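Local atomic coordinates of lysozyme (Meretrix lusoria, PDB entry 3AB6), a protein that hydrolyses the beta-1,4 linkages of bacterial peptidoglycan, killing Gram-positive bacteria, and also cleaves chitin. Residues A[13-18]-A[36-41]. Sequence-based numbering, arbitrary orientation.
Sequences CICKME and GYFQIK. With NAG (2-acetamido-2-deoxy-beta-D-glucopyranose), chain B.
Cys15 lies over one face of the Phe38 ring, its CB 3.5 Å from CZ in a CH-pi contact. With SG anti to the backbone N (chi1 -166°), the sulfur sits obliquely over the same ring in a sulfur-aromatic contact and also reaches Tyr37, at CB (3.8 Å) and at the edge of the phenol ring; a disulfide to Cys21 fixes its position. Ile14 comes to the same phenylalanine from the edge, CG2 near the ring plane and 3.8 Å from CD2. One turn further along the helix, Glu18, the predicted proton donor, lays its aliphatic part against the turn backbone, with CG 3.5 Å from Phe38 O. The chain bends at chi2 (-63°), which brings OE1 to 3.3 Å from Gln39 CB, while OE2 is hydrogen-bonded to Tyr108.

These contacts rest on a type I beta turn, Gly36 to Gln39. Gly36 O accepts both Gln39 N and the side-chain NE2, the latter at 3.0 Å, nearly straight (167°) and directed at a carbonyl lone pair. A second bond from NE2 to Gly25 O helps fix the amide's rotation. Ser19 OG, at the end of helix 8-19, bonds Tyr37 O, while NE2 of the substrate-binding His93 bonds Phe38 O. Lys41, itself substrate-binding, donates its N to the acetamido oxygen NAG O7 (2.8 Å); the sugar is also hydrogen-bonded to His93 O. The contact thus sets the predicted proton donor near the sugar-binding segment of this I-type lysozyme.

Gln39 and Ile40 form a G1 bulge facing Cys35, at the short outer strand 40-41 of the three-stranded sheet. The turn packs helix 8-19 against the sheet side of the fold, with helix 62-76 packing against Phe38 and helix 106-112 against Ile14.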
loop_
_atom_site.group_PDB
_atom_site.type_symbol
_atom_site.label_atom_id
_atom_site.label_comp_id
_atom_site.label_asym_id
_atom_site.label_seq_id
_atom_site.Cartn_x
_atom_site.Cartn_y
_atom_site.Cartn_z
ATOM N N CYS A 13 2.562 0.013 -9.226
ATOM C CA CYS A 13 3.717 0.787 -8.793
ATOM C C CYS A 13 4.041 0.582 -7.320
ATOM O O CYS A 13 5.205 0.433 -6.954
ATOM C CB CYS A 13 3.496 2.271 -9.099
ATOM S SG CYS A 13 3.565 2.576 -10.890
ATOM N N ILE A 14 3.015 0.574 -6.477
ATOM C CA ILE A 14 3.215 0.363 -5.050
ATOM C C ILE A 14 3.726 -1.060 -4.832
ATOM O O ILE A 14 4.643 -1.291 -4.040
ATOM C CB ILE A 14 1.896 0.566 -4.265
ATOM C CG1 ILE A 14 1.428 2.017 -4.419
ATOM C CG2 ILE A 14 2.100 0.221 -2.785
ATOM C CD1 ILE A 14 0.090 2.310 -3.765
ATOM N N CYS A 15 3.140 -2.009 -5.555
ATOM C CA CYS A 15 3.540 -3.406 -5.438
ATOM C C CYS A 15 5.020 -3.538 -5.807
ATOM O O CYS A 15 5.786 -4.177 -5.094
ATOM C CB CYS A 15 2.659 -4.278 -6.345
ATOM S SG CYS A 15 2.767 -6.068 -6.024
ATOM N N LYS A 16 5.422 -2.916 -6.908
ATOM C CA LYS A 16 6.818 -2.962 -7.331
ATOM C C LYS A 16 7.715 -2.298 -6.284
ATOM O O LYS A 16 8.767 -2.827 -5.928
ATOM C CB LYS A 16 6.977 -2.265 -8.681
ATOM C CG LYS A 16 6.366 -3.041 -9.832
ATOM C CD LYS A 16 6.416 -2.254 -11.133
ATOM C CE LYS A 16 5.950 -3.112 -12.298
ATOM N NZ LYS A 16 5.878 -2.338 -13.566
ATOM N N MET A 17 7.281 -1.146 -5.785
ATOM C CA MET A 17 8.032 -0.401 -4.776
ATOM C C MET A 17 8.268 -1.216 -3.507
ATOM O O MET A 17 9.369 -1.230 -2.959
ATOM C CB MET A 17 7.279 0.885 -4.413
ATOM C CG MET A 17 7.925 1.716 -3.317
ATOM S SD MET A 17 9.560 2.324 -3.770
ATOM C CE MET A 17 9.948 3.324 -2.352
ATOM N N GLU A 18 7.228 -1.902 -3.052
ATOM C CA GLU A 18 7.308 -2.691 -1.832
ATOM C C GLU A 18 8.057 -4.010 -1.945
ATOM O O GLU A 18 8.745 -4.406 -1.009
ATOM C CB GLU A 18 5.900 -2.983 -1.309
ATOM C CG GLU A 18 5.096 -1.754 -0.908
ATOM C CD GLU A 18 5.719 -0.991 0.245
ATOM O OE1 GLU A 18 6.563 -1.569 0.962
ATOM O OE2 GLU A 18 5.354 0.186 0.445
ATOM N N GLY A 36 4.735 -9.816 2.439
ATOM C CA GLY A 36 4.251 -9.974 1.076
ATOM C C GLY A 36 4.384 -8.893 0.019
ATOM O O GLY A 36 5.156 -7.936 0.148
ATOM N N TYR A 37 3.603 -9.074 -1.043
ATOM C CA TYR A 37 3.587 -8.181 -2.193
ATOM C C TYR A 37 3.555 -6.699 -1.869
ATOM O O TYR A 37 4.286 -5.911 -2.464
ATOM C CB TYR A 37 2.396 -8.500 -3.106
ATOM C CG TYR A 37 2.516 -9.805 -3.860
ATOM C CD1 TYR A 37 2.116 -11.006 -3.283
ATOM C CD2 TYR A 37 3.047 -9.836 -5.149
ATOM C CE1 TYR A 37 2.239 -12.214 -3.971
ATOM C CE2 TYR A 37 3.177 -11.033 -5.849
ATOM C CZ TYR A 37 2.771 -12.218 -5.255
ATOM O OH TYR A 37 2.892 -13.402 -5.952
ATOM N N PHE A 38 2.703 -6.324 -0.925
ATOM C CA PHE A 38 2.568 -4.926 -0.560
ATOM C C PHE A 38 3.183 -4.557 0.784
ATOM O O PHE A 38 2.997 -3.441 1.262
ATOM C CB PHE A 38 1.087 -4.524 -0.594
ATOM C CG PHE A 38 0.521 -4.405 -1.991
ATOM C CD1 PHE A 38 0.094 -5.534 -2.692
ATOM C CD2 PHE A 38 0.457 -3.166 -2.620
ATOM C CE1 PHE A 38 -0.386 -5.427 -4.003
ATOM C CE2 PHE A 38 -0.020 -3.045 -3.927
ATOM C CZ PHE A 38 -0.443 -4.177 -4.622
ATOM N N GLN A 39 3.921 -5.494 1.375
ATOM C CA GLN A 39 4.576 -5.276 2.659
ATOM C C GLN A 39 3.610 -4.692 3.682
ATOM O O GLN A 39 3.856 -3.647 4.282
ATOM C CB GLN A 39 5.792 -4.368 2.463
ATOM C CG GLN A 39 6.946 -5.101 1.779
ATOM C CD GLN A 39 7.514 -6.192 2.665
ATOM O OE1 GLN A 39 8.196 -5.906 3.647
ATOM N NE2 GLN A 39 7.211 -7.450 2.341
ATOM N N ILE A 40 2.505 -5.401 3.867
ATOM C CA ILE A 40 1.453 -5.007 4.788
ATOM C C ILE A 40 1.734 -5.462 6.211
ATOM O O ILE A 40 2.142 -6.599 6.447
ATOM C CB ILE A 40 0.105 -5.592 4.323
ATOM C CG1 ILE A 40 -0.264 -4.990 2.968
ATOM C CG2 ILE A 40 -0.985 -5.310 5.350
ATOM C CD1 ILE A 40 -1.457 -5.647 2.310
ATOM N N LYS A 41 1.540 -4.549 7.157
ATOM C CA LYS A 41 1.748 -4.857 8.561
ATOM C C LYS A 41 0.442 -5.406 9.116
ATOM O O LYS A 41 -0.610 -5.260 8.492
ATOM C CB LYS A 41 2.173 -3.601 9.315
ATOM C CG LYS A 41 3.532 -3.091 8.879
ATOM C CD LYS A 41 3.982 -1.906 9.716
ATOM C CE LYS A 41 5.420 -1.556 9.399
ATOM N NZ LYS A 41 6.328 -2.681 9.733
HETATM C C1 NAG B . 3.654 1.435 7.348
HETATM C C2 NAG B . 2.305 0.712 7.434
HETATM C C3 NAG B . 1.299 1.630 8.150
HETATM C C4 NAG B . 1.876 2.088 9.508
HETATM C C5 NAG B . 3.264 2.700 9.294
HETATM C C6 NAG B . 3.948 3.031 10.622
HETATM C C7 NAG B . 1.512 -0.904 5.814
HETATM C C8 NAG B . 1.263 -1.208 4.366
HETATM N N2 NAG B . 1.838 0.361 6.095
HETATM O O1 NAG B . 4.611 0.547 6.884
HETATM O O3 NAG B . 0.082 0.927 8.372
HETATM O O4 NAG B . 1.133 3.135 10.093
HETATM O O5 NAG B . 4.059 1.737 8.672
HETATM O O6 NAG B . 5.041 3.861 10.272
HETATM O O7 NAG B . 1.485 -1.822 6.654
#